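Local atomic coordinates of TATA-box-binding protein (Methanococcus jannaschii, PDB entry 2Z8U), a protein that probably binds the TATA box of archaeal promoters as a general transcription factor, supporting initiation by RNA polymerase. Residues Ile15-Val20 against Asn108-Ala113; Val20-Gly25 against Pro102-Gln107; Pro11-Val16 against Lys166-Ala171. All blocks are in the same frame, centred on the assembly; numbering follows the deposited sequence.

Contact 1: Ile15-Val20 against Asn108-Ala113; sequences IVNVVV and NMVATA
The carbonyl oxygen of V110 is gripped by two successive amides of the facing strand, the signature of a classic beta bulge. V16 N reaches V110 O at 2.8 Å along an almost straight line (176°), in the carbonyl plane, whereas N17 N makes only a weak bond to V110 O at 3.5 Å. The extra residue shifts the register by one, so that V16 turns its side chain toward the opposite strand. Alternating hydrogen-bonded and non-hydrogen-bonded pairs follow from N17 to V19. V110 N donates to N17 O at 3.1 Å. V19 N donates to N108 O at 2.8 Å, and N108 N returns a bond to V19 O; in all three the donor stands above the carbonyl plane. The strands run at 174° to each other and join the two repeats of the protein at the middle of the saddle-shaped TBP sheet. On the face bearing N17, V19, N108 and V110, V19 and N108 lie side by side through their CB atoms, and the V110 isopropyl group crosses the N17 side chain obliquely. This face lies away from the helices and corresponds to the concave, DNA-receiving face of TBPs; in this assembly E134 of the second subunit packs on V16 and N17, and E132 of that subunit on V110. The other face carries I15, V18, M109 and A111. I15 CD1 meets the methyl of A111 (CB) at 3.9 Å. The M109 chain bends at chi3 (86°), bringing its terminal CE between two aliphatic neighbours, 3.8 Å from I15 CG2 and 3.8 Å from V18 CG1.

Contact 2: Val20-Gly25 against Pro102-Gln107; sequences VSTKIG and PEIKIQ
S21 and K105 form the hydrogen-bonded pair at the centre of this contact, each using both of its backbone polar groups. S21 N donates to K105 O at 2.8 Å, in the carbonyl plane, and K105 N returns a bond to S21 O at 2.9 Å, arriving nearly along the C=O axis. The serine hydroxyl adds a third link. With S21 OG between the backbone N and carbonyl carbon (chi1 57°), it accepts from Q107 NE2 at 2.7 Å, close to the amide plane of the glutamine. In Q107, chi1 (-67°) sets CG beside the hydroxyl, and the bend at chi2 (-68°) then turns the amide back so that NE2 reaches S21 OG. Past the ladder, where 102-104 leads into the strand, a side chain takes over from the backbone: T22 OG1, anti to its own N, donates to E103 O at 2.8 Å from above the carbonyl plane, and P102 CB packs against that same hydroxyl oxygen at 3.3 Å. I104 crosses this edge obliquely with two arms. Its CG2 presses on V20 CB at 3.5 Å, tighter than usual for carbons, while its CD1 lies against T22 CB at 3.8 Å. Helix 77-94 backs this apolar layer, A80 meeting V20, E81 meeting I104 and I88 meeting P102. On the far side of the strand, C71 and V69 of strand 68-72 bond to the backbones of V20 and T22. The carbonyl oxygen of Q107 also takes a hydrogen bond from K166 NZ. The backbone N of Q107 and of N108 both face V19 O, consistent with a second classic beta bulge, with Q107 the residue of repeat 2 equivalent to V16 in repeat 1, as expected of the pseudo-twofold TBP saddle.

Contact 3: Pro11-Val16 against Lys166-Ala171; sequences PEIKIV and KSEEDA
Two flat groups, the E168 carboxylate and the A171 carbonyl, meet aliphatic carbon in a contact that has no aromatic ring. The carboxylate approaches I13 by one oxygen, with E168 OE2 4.2 Å from I13 CG2, while its other oxygen, OE1, turns to K172 in a long, weak ion pair. I13 CG1 and CD1 lie over one face of the A171 carbonyl, with I13 CG1 3.6 Å from A171 O and I13 CD1 equally near. I13 can do this because CG1 stands anti to the carbonyl carbon and CG2 anti to the backbone N (chi1 -73°), so that CG2 meets the alanine methyl while CG1 and CD1 cover the carbonyl. I13 CG2 rests on A171 CB at 3.7 Å. The E168 chain is bent at chi2 (-95°), and its CG crosses I15 CG1 obliquely at 3.9 Å, giving the strand a methylene. The architecture is that of the TBP fold, in which helix 168-183, the last of the chain, lies on the sheet; the strand it meets here, 14-23, belongs to the first repeat. The helix starts at this contact. S167 occupies the N-cap position, with S167 OG accepting from D170 N at 2.9 Å, although the hydroxyl is less surely placed. S167 O receives A171 N at 3.0 Å, closing the first turn; A171 CB points toward the strand. The helix N terminus nearby would be expected to stabilise the negative charge of E168, whereas the like charge of E12, 7.0 Å away from E12 OE1 to E168 OE2, would weakly oppose it. Farther along, L175 extends the apolar surface under I13 and P11, and D170 OD1 forms a salt bridge with R173.

How the contacts relate
Following the chain from P11, strand 14-23 enters all three contacts before the first repeat has formed its own helices and hairpin strands. Contact 3 spans the longest loop, reaching from the N-terminal residues to the last helix, 150 residues on. Contact 1 closes a shorter loop, its nearest ends 88 residues apart, and contact 2 lies within both, closing on the segment that leads into strand 105-114. Contacts 1 and 2 share V20 and make one continuous strand pairing that joins the repeats; K14 O accepting T112 N at 2.9 Å carries it on toward contact 3. The residues before the last helix also reach contact 2 through K166.

Contact 1: Ile15-Val20 against Asn108-Ala113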
loop_
_atom_site.group_PDB
_atom_site.type_symbol
_atom_site.label_atom_id
_atom_site.label_comp_id
_atom_site.label_asym_id
_atom_site.label_seq_id
_atom_site.Cartn_x
_atom_site.Cartn_y
_atom_site.Cartn_z
ATOM N N ILE B 15 7.962 -36.098 -11.991
ATOM C CA ILE B 15 8.119 -35.543 -10.652
ATOM C C ILE B 15 9.594 -35.699 -10.298
ATOM O O ILE B 15 10.182 -36.785 -10.461
ATOM C CB ILE B 15 7.218 -36.261 -9.628
ATOM C CG1 ILE B 15 5.744 -36.200 -10.073
ATOM C CG2 ILE B 15 7.455 -35.724 -8.197
ATOM C CD1 ILE B 15 5.185 -34.806 -10.202
ATOM N N VAL B 16 10.209 -34.601 -9.898
ATOM C CA VAL B 16 11.642 -34.604 -9.655
ATOM C C VAL B 16 11.902 -34.605 -8.163
ATOM O O VAL B 16 12.823 -35.265 -7.687
ATOM C CB VAL B 16 12.374 -33.458 -10.401
ATOM C CG1 VAL B 16 13.797 -33.298 -9.885
ATOM C CG2 VAL B 16 12.417 -33.754 -11.908
ATOM N N ASN B 17 11.072 -33.900 -7.415
ATOM C CA ASN B 17 11.160 -33.965 -5.978
ATOM C C ASN B 17 9.822 -33.752 -5.295
ATOM O O ASN B 17 8.880 -33.259 -5.893
ATOM C CB ASN B 17 12.291 -33.050 -5.427
ATOM C CG ASN B 17 11.843 -31.617 -5.092
ATOM O OD1 ASN B 17 12.510 -30.656 -5.477
ATOM N ND2 ASN B 17 10.786 -31.471 -4.311
ATOM N N VAL B 18 9.736 -34.145 -4.031
ATOM C CA VAL B 18 8.540 -33.846 -3.246
ATOM C C VAL B 18 8.968 -33.265 -1.903
ATOM O O VAL B 18 10.098 -33.504 -1.472
ATOM C CB VAL B 18 7.656 -35.090 -3.022
ATOM C CG1 VAL B 18 7.214 -35.723 -4.333
ATOM C CG2 VAL B 18 8.358 -36.149 -2.127
ATOM N N VAL B 19 8.105 -32.450 -1.291
ATOM C CA VAL B 19 8.272 -32.028 0.102
ATOM C C VAL B 19 7.079 -32.650 0.830
ATOM O O VAL B 19 5.955 -32.525 0.369
ATOM C CB VAL B 19 8.295 -30.481 0.237
ATOM C CG1 VAL B 19 8.331 -30.033 1.727
ATOM C CG2 VAL B 19 9.479 -29.883 -0.552
ATOM N N VAL B 20 7.321 -33.362 1.921
ATOM C CA VAL B 20 6.237 -33.986 2.674
ATOM C C VAL B 20 6.264 -33.547 4.142
ATOM O O VAL B 20 7.322 -33.126 4.655
ATOM C CB VAL B 20 6.293 -35.531 2.608
ATOM C CG1 VAL B 20 6.252 -36.037 1.144
ATOM C CG2 VAL B 20 7.537 -36.095 3.358
ATOM N N ASN B 108 4.600 -30.075 -1.177
ATOM C CA ASN B 108 5.081 -29.437 -2.411
ATOM C C ASN B 108 5.678 -30.496 -3.339
ATOM O O ASN B 108 6.040 -31.582 -2.900
ATOM C CB ASN B 108 6.154 -28.377 -2.081
ATOM C CG ASN B 108 6.101 -27.154 -3.000
ATOM O OD1 ASN B 108 5.814 -27.264 -4.189
ATOM N ND2 ASN B 108 6.409 -25.971 -2.434
ATOM N N MET B 109 5.775 -30.174 -4.627
ATOM C CA MET B 109 6.469 -31.030 -5.602
ATOM C C MET B 109 7.066 -30.161 -6.681
ATOM O O MET B 109 6.521 -29.105 -7.002
ATOM C CB MET B 109 5.519 -32.009 -6.299
ATOM C CG MET B 109 4.501 -32.705 -5.432
ATOM S SD MET B 109 3.252 -33.666 -6.323
ATOM C CE MET B 109 4.123 -35.205 -6.517
ATOM N N VAL B 110 8.179 -30.613 -7.246
ATOM C CA VAL B 110 8.741 -30.010 -8.449
ATOM C C VAL B 110 8.452 -31.029 -9.553
ATOM O O VAL B 110 8.782 -32.210 -9.404
ATOM C CB VAL B 110 10.273 -29.781 -8.338
ATOM C CG1 VAL B 110 10.887 -29.417 -9.690
ATOM C CG2 VAL B 110 10.608 -28.685 -7.312
ATOM N N ALA B 111 7.787 -30.571 -10.618
ATOM C CA ALA B 111 7.551 -31.381 -11.803
ATOM C C ALA B 111 8.233 -30.665 -12.963
ATOM O O ALA B 111 8.304 -29.417 -13.002
ATOM C CB ALA B 111 6.085 -31.508 -12.077
ATOM N N THR B 112 8.729 -31.462 -13.908
ATOM C CA THR B 112 9.312 -30.926 -15.130
ATOM C C THR B 112 8.647 -31.558 -16.356
ATOM O O THR B 112 8.094 -32.684 -16.304
ATOM C CB THR B 112 10.847 -31.147 -15.197
ATOM O OG1 THR B 112 11.140 -32.558 -15.172
ATOM C CG2 THR B 112 11.565 -30.451 -14.008
ATOM N N ALA B 113 8.683 -30.797 -17.451
ATOM C CA ALA B 113 8.189 -31.267 -18.726
ATOM C C ALA B 113 8.930 -30.517 -19.834
ATOM O O ALA B 113 9.663 -29.572 -19.586
ATOM C CB ALA B 113 6.693 -31.077 -18.829
#

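Contact 2: Val20-Gly25 against Pro102-Gln107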
loop_
_atom_site.group_PDB
_atom_site.type_symbol
_atom_site.label_atom_id
_atom_site.label_comp_id
_atom_site.label_asym_id
_atom_site.label_seq_id
_atom_site.Cartn_x
_atom_site.Cartn_y
_atom_site.Cartn_z
ATOM N N VAL B 20 7.321 -33.362 1.921
ATOM C CA VAL B 20 6.237 -33.986 2.674
ATOM C C VAL B 20 6.264 -33.547 4.142
ATOM O O VAL B 20 7.322 -33.126 4.655
ATOM C CB VAL B 20 6.293 -35.531 2.608
ATOM C CG1 VAL B 20 6.252 -36.037 1.144
ATOM C CG2 VAL B 20 7.537 -36.095 3.358
ATOM N N SER B 21 5.107 -33.629 4.793
ATOM C CA SER B 21 5.032 -33.438 6.243
ATOM C C SER B 21 4.338 -34.610 6.897
ATOM O O SER B 21 3.567 -35.336 6.252
ATOM C CB SER B 21 4.247 -32.158 6.603
ATOM O OG SER B 21 2.944 -32.220 6.035
ATOM N N THR B 22 4.604 -34.787 8.193
ATOM C CA THR B 22 3.856 -35.722 8.982
ATOM C C THR B 22 4.011 -35.353 10.461
ATOM O O THR B 22 4.640 -34.337 10.789
ATOM C CB THR B 22 4.281 -37.195 8.695
ATOM O OG1 THR B 22 3.340 -38.073 9.307
ATOM C CG2 THR B 22 5.681 -37.504 9.244
ATOM N N LYS B 23 3.402 -36.151 11.329
ATOM C CA LYS B 23 3.576 -36.023 12.756
ATOM C C LYS B 23 3.994 -37.392 13.292
ATOM O O LYS B 23 3.316 -38.384 13.051
ATOM C CB LYS B 23 2.277 -35.542 13.405
ATOM C CG LYS B 23 2.445 -35.181 14.895
ATOM C CD LYS B 23 1.255 -34.352 15.383
ATOM C CE LYS B 23 1.498 -33.848 16.806
ATOM N NZ LYS B 23 0.968 -32.460 16.921
ATOM N N ILE B 24 5.116 -37.452 13.997
ATOM C CA ILE B 24 5.653 -38.740 14.448
ATOM C C ILE B 24 5.466 -39.015 15.963
ATOM O O ILE B 24 5.847 -40.070 16.460
ATOM C CB ILE B 24 7.165 -38.941 13.994
ATOM C CG1 ILE B 24 8.131 -38.021 14.768
ATOM C CG2 ILE B 24 7.286 -38.823 12.441
ATOM C CD1 ILE B 24 9.624 -38.300 14.479
ATOM N N GLY B 25 4.885 -38.063 16.682
ATOM C CA GLY B 25 4.728 -38.172 18.134
ATOM C C GLY B 25 4.197 -36.868 18.680
ATOM O O GLY B 25 3.737 -36.044 17.910
ATOM N N PRO B 102 2.765 -43.291 10.632
ATOM C CA PRO B 102 2.262 -41.942 10.358
ATOM C C PRO B 102 1.824 -41.790 8.909
ATOM O O PRO B 102 2.366 -42.459 8.021
ATOM C CB PRO B 102 3.483 -41.049 10.657
ATOM C CG PRO B 102 4.656 -41.890 10.301
ATOM C CD PRO B 102 4.250 -43.321 10.660
ATOM N N GLU B 103 0.824 -40.943 8.660
ATOM C CA GLU B 103 0.424 -40.650 7.293
ATOM C C GLU B 103 1.295 -39.532 6.714
ATOM O O GLU B 103 1.454 -38.466 7.321
ATOM C CB GLU B 103 -1.069 -40.305 7.235
ATOM C CG GLU B 103 -1.505 -39.852 5.882
ATOM C CD GLU B 103 -2.967 -39.519 5.833
ATOM O OE1 GLU B 103 -3.620 -39.543 6.891
ATOM O OE2 GLU B 103 -3.445 -39.210 4.720
ATOM N N ILE B 104 1.922 -39.800 5.571
ATOM C CA ILE B 104 2.805 -38.838 4.941
ATOM C C ILE B 104 1.991 -37.955 3.970
ATOM O O ILE B 104 1.340 -38.491 3.073
ATOM C CB ILE B 104 3.934 -39.572 4.184
ATOM C CG1 ILE B 104 4.662 -40.586 5.099
ATOM C CG2 ILE B 104 4.875 -38.572 3.491
ATOM C CD1 ILE B 104 5.200 -40.053 6.399
ATOM N N LYS B 105 2.024 -36.632 4.165
ATOM C CA LYS B 105 1.254 -35.670 3.337
ATOM C C LYS B 105 2.165 -34.897 2.381
ATOM O O LYS B 105 3.195 -34.349 2.806
ATOM C CB LYS B 105 0.505 -34.675 4.256
ATOM C CG LYS B 105 -0.234 -33.559 3.503
ATOM C CD LYS B 105 -1.355 -33.023 4.369
ATOM C CE LYS B 105 -1.177 -31.556 4.671
ATOM N NZ LYS B 105 -2.015 -31.133 5.842
ATOM N N ILE B 106 1.793 -34.819 1.101
ATOM C CA ILE B 106 2.571 -34.013 0.169
ATOM C C ILE B 106 2.299 -32.534 0.422
ATOM O O ILE B 106 1.155 -32.117 0.432
ATOM C CB ILE B 106 2.301 -34.397 -1.334
ATOM C CG1 ILE B 106 2.932 -35.763 -1.647
ATOM C CG2 ILE B 106 2.880 -33.348 -2.279
ATOM C CD1 ILE B 106 2.364 -36.420 -2.943
ATOM N N GLN B 107 3.359 -31.763 0.645
ATOM C CA GLN B 107 3.241 -30.322 0.804
ATOM C C GLN B 107 3.621 -29.562 -0.454
ATOM O O GLN B 107 3.090 -28.491 -0.711
ATOM C CB GLN B 107 4.115 -29.818 1.937
ATOM C CG GLN B 107 3.671 -30.278 3.304
ATOM C CD GLN B 107 2.345 -29.665 3.723
ATOM O OE1 GLN B 107 1.910 -28.646 3.172
ATOM N NE2 GLN B 107 1.688 -30.296 4.693
#

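Contact 3: Pro11-Val16 against Lys166-Ala171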
loop_
_atom_site.group_PDB
_atom_site.type_symbol
_atom_site.label_atom_id
_atom_site.label_comp_id
_atom_site.label_asym_id
_atom_site.label_seq_id
_atom_site.Cartn_x
_atom_site.Cartn_y
_atom_site.Cartn_z
ATOM N N PRO B 11 4.410 -33.831 -24.556
ATOM C CA PRO B 11 4.866 -33.348 -23.263
ATOM C C PRO B 11 4.284 -34.195 -22.133
ATOM O O PRO B 11 3.071 -34.429 -22.083
ATOM C CB PRO B 11 4.314 -31.923 -23.206
ATOM C CG PRO B 11 4.261 -31.493 -24.630
ATOM C CD PRO B 11 3.999 -32.732 -25.453
ATOM N N GLU B 12 5.160 -34.652 -21.243
ATOM C CA GLU B 12 4.745 -35.472 -20.117
ATOM C C GLU B 12 5.382 -34.971 -18.829
ATOM O O GLU B 12 6.504 -34.476 -18.858
ATOM C CB GLU B 12 5.148 -36.927 -20.386
ATOM C CG GLU B 12 4.359 -37.938 -19.591
ATOM C CD GLU B 12 4.653 -39.383 -19.988
ATOM O OE1 GLU B 12 4.436 -40.258 -19.136
ATOM O OE2 GLU B 12 5.105 -39.642 -21.118
ATOM N N ILE B 13 4.664 -35.116 -17.711
ATOM C CA ILE B 13 5.119 -34.702 -16.389
ATOM C C ILE B 13 6.061 -35.733 -15.762
ATOM O O ILE B 13 5.756 -36.927 -15.737
ATOM C CB ILE B 13 3.891 -34.463 -15.435
ATOM C CG1 ILE B 13 3.149 -33.166 -15.799
ATOM C CG2 ILE B 13 4.268 -34.574 -13.944
ATOM C CD1 ILE B 13 3.993 -31.877 -15.782
ATOM N N LYS B 14 7.204 -35.261 -15.276
ATOM C CA LYS B 14 8.093 -36.061 -14.426
ATOM C C LYS B 14 8.217 -35.368 -13.087
ATOM O O LYS B 14 8.536 -34.179 -13.044
ATOM C CB LYS B 14 9.477 -36.192 -15.077
ATOM C CG LYS B 14 10.533 -36.816 -14.156
ATOM C CD LYS B 14 11.790 -37.233 -14.930
ATOM C CE LYS B 14 12.769 -38.014 -14.036
ATOM N NZ LYS B 14 12.081 -38.940 -13.068
ATOM N N ILE B 15 7.962 -36.098 -11.991
ATOM C CA ILE B 15 8.119 -35.543 -10.652
ATOM C C ILE B 15 9.594 -35.699 -10.298
ATOM O O ILE B 15 10.182 -36.785 -10.461
ATOM C CB ILE B 15 7.218 -36.261 -9.628
ATOM C CG1 ILE B 15 5.744 -36.200 -10.073
ATOM C CG2 ILE B 15 7.455 -35.724 -8.197
ATOM C CD1 ILE B 15 5.185 -34.806 -10.202
ATOM N N VAL B 16 10.209 -34.601 -9.898
ATOM C CA VAL B 16 11.642 -34.604 -9.655
ATOM C C VAL B 16 11.902 -34.605 -8.163
ATOM O O VAL B 16 12.823 -35.265 -7.687
ATOM C CB VAL B 16 12.374 -33.458 -10.401
ATOM C CG1 VAL B 16 13.797 -33.298 -9.885
ATOM C CG2 VAL B 16 12.417 -33.754 -11.908
ATOM N N LYS B 166 0.512 -29.969 -5.210
ATOM C CA LYS B 166 0.049 -30.857 -4.138
ATOM C C LYS B 166 -0.187 -32.282 -4.623
ATOM O O LYS B 166 -0.385 -33.198 -3.812
ATOM C CB LYS B 166 -1.228 -30.305 -3.505
ATOM C CG LYS B 166 -1.090 -28.859 -3.045
ATOM C CD LYS B 166 -0.431 -28.800 -1.678
ATOM C CE LYS B 166 -0.128 -27.360 -1.267
ATOM N NZ LYS B 166 0.525 -27.330 0.061
ATOM N N SER B 167 -0.168 -32.475 -5.940
ATOM C CA SER B 167 -0.414 -33.801 -6.497
ATOM C C SER B 167 0.055 -33.943 -7.924
ATOM O O SER B 167 0.139 -32.969 -8.695
ATOM C CB SER B 167 -1.899 -34.193 -6.411
ATOM O OG SER B 167 -2.635 -33.581 -7.458
ATOM N N GLU B 168 0.361 -35.188 -8.260
ATOM C CA GLU B 168 0.719 -35.571 -9.612
ATOM C C GLU B 168 -0.421 -35.254 -10.608
ATOM O O GLU B 168 -0.170 -34.784 -11.710
ATOM C CB GLU B 168 1.096 -37.060 -9.606
ATOM C CG GLU B 168 2.087 -37.462 -10.679
ATOM C CD GLU B 168 1.408 -38.007 -11.910
ATOM O OE1 GLU B 168 0.229 -38.410 -11.801
ATOM O OE2 GLU B 168 2.054 -38.033 -12.982
ATOM N N GLU B 169 -1.669 -35.494 -10.204
ATOM C CA GLU B 169 -2.840 -35.121 -11.023
ATOM C C GLU B 169 -2.920 -33.619 -11.298
ATOM O O GLU B 169 -3.215 -33.198 -12.426
ATOM C CB GLU B 169 -4.146 -35.607 -10.395
ATOM C CG GLU B 169 -4.206 -35.555 -8.871
ATOM C CD GLU B 169 -3.707 -36.843 -8.198
ATOM O OE1 GLU B 169 -4.475 -37.421 -7.396
ATOM O OE2 GLU B 169 -2.552 -37.264 -8.451
ATOM N N ASP B 170 -2.664 -32.813 -10.272
ATOM C CA ASP B 170 -2.559 -31.360 -10.471
ATOM C C ASP B 170 -1.422 -30.967 -11.416
ATOM O O ASP B 170 -1.523 -29.958 -12.088
ATOM C CB ASP B 170 -2.356 -30.616 -9.153
ATOM C CG ASP B 170 -3.647 -30.383 -8.392
ATOM O OD1 ASP B 170 -4.749 -30.575 -8.954
ATOM O OD2 ASP B 170 -3.546 -30.028 -7.204
ATOM N N ALA B 171 -0.327 -31.726 -11.428
ATOM C CA ALA B 171 0.808 -31.417 -12.325
ATOM C C ALA B 171 0.399 -31.547 -13.782
ATOM O O ALA B 171 0.778 -30.723 -14.639
ATOM C CB ALA B 171 2.008 -32.339 -12.030
#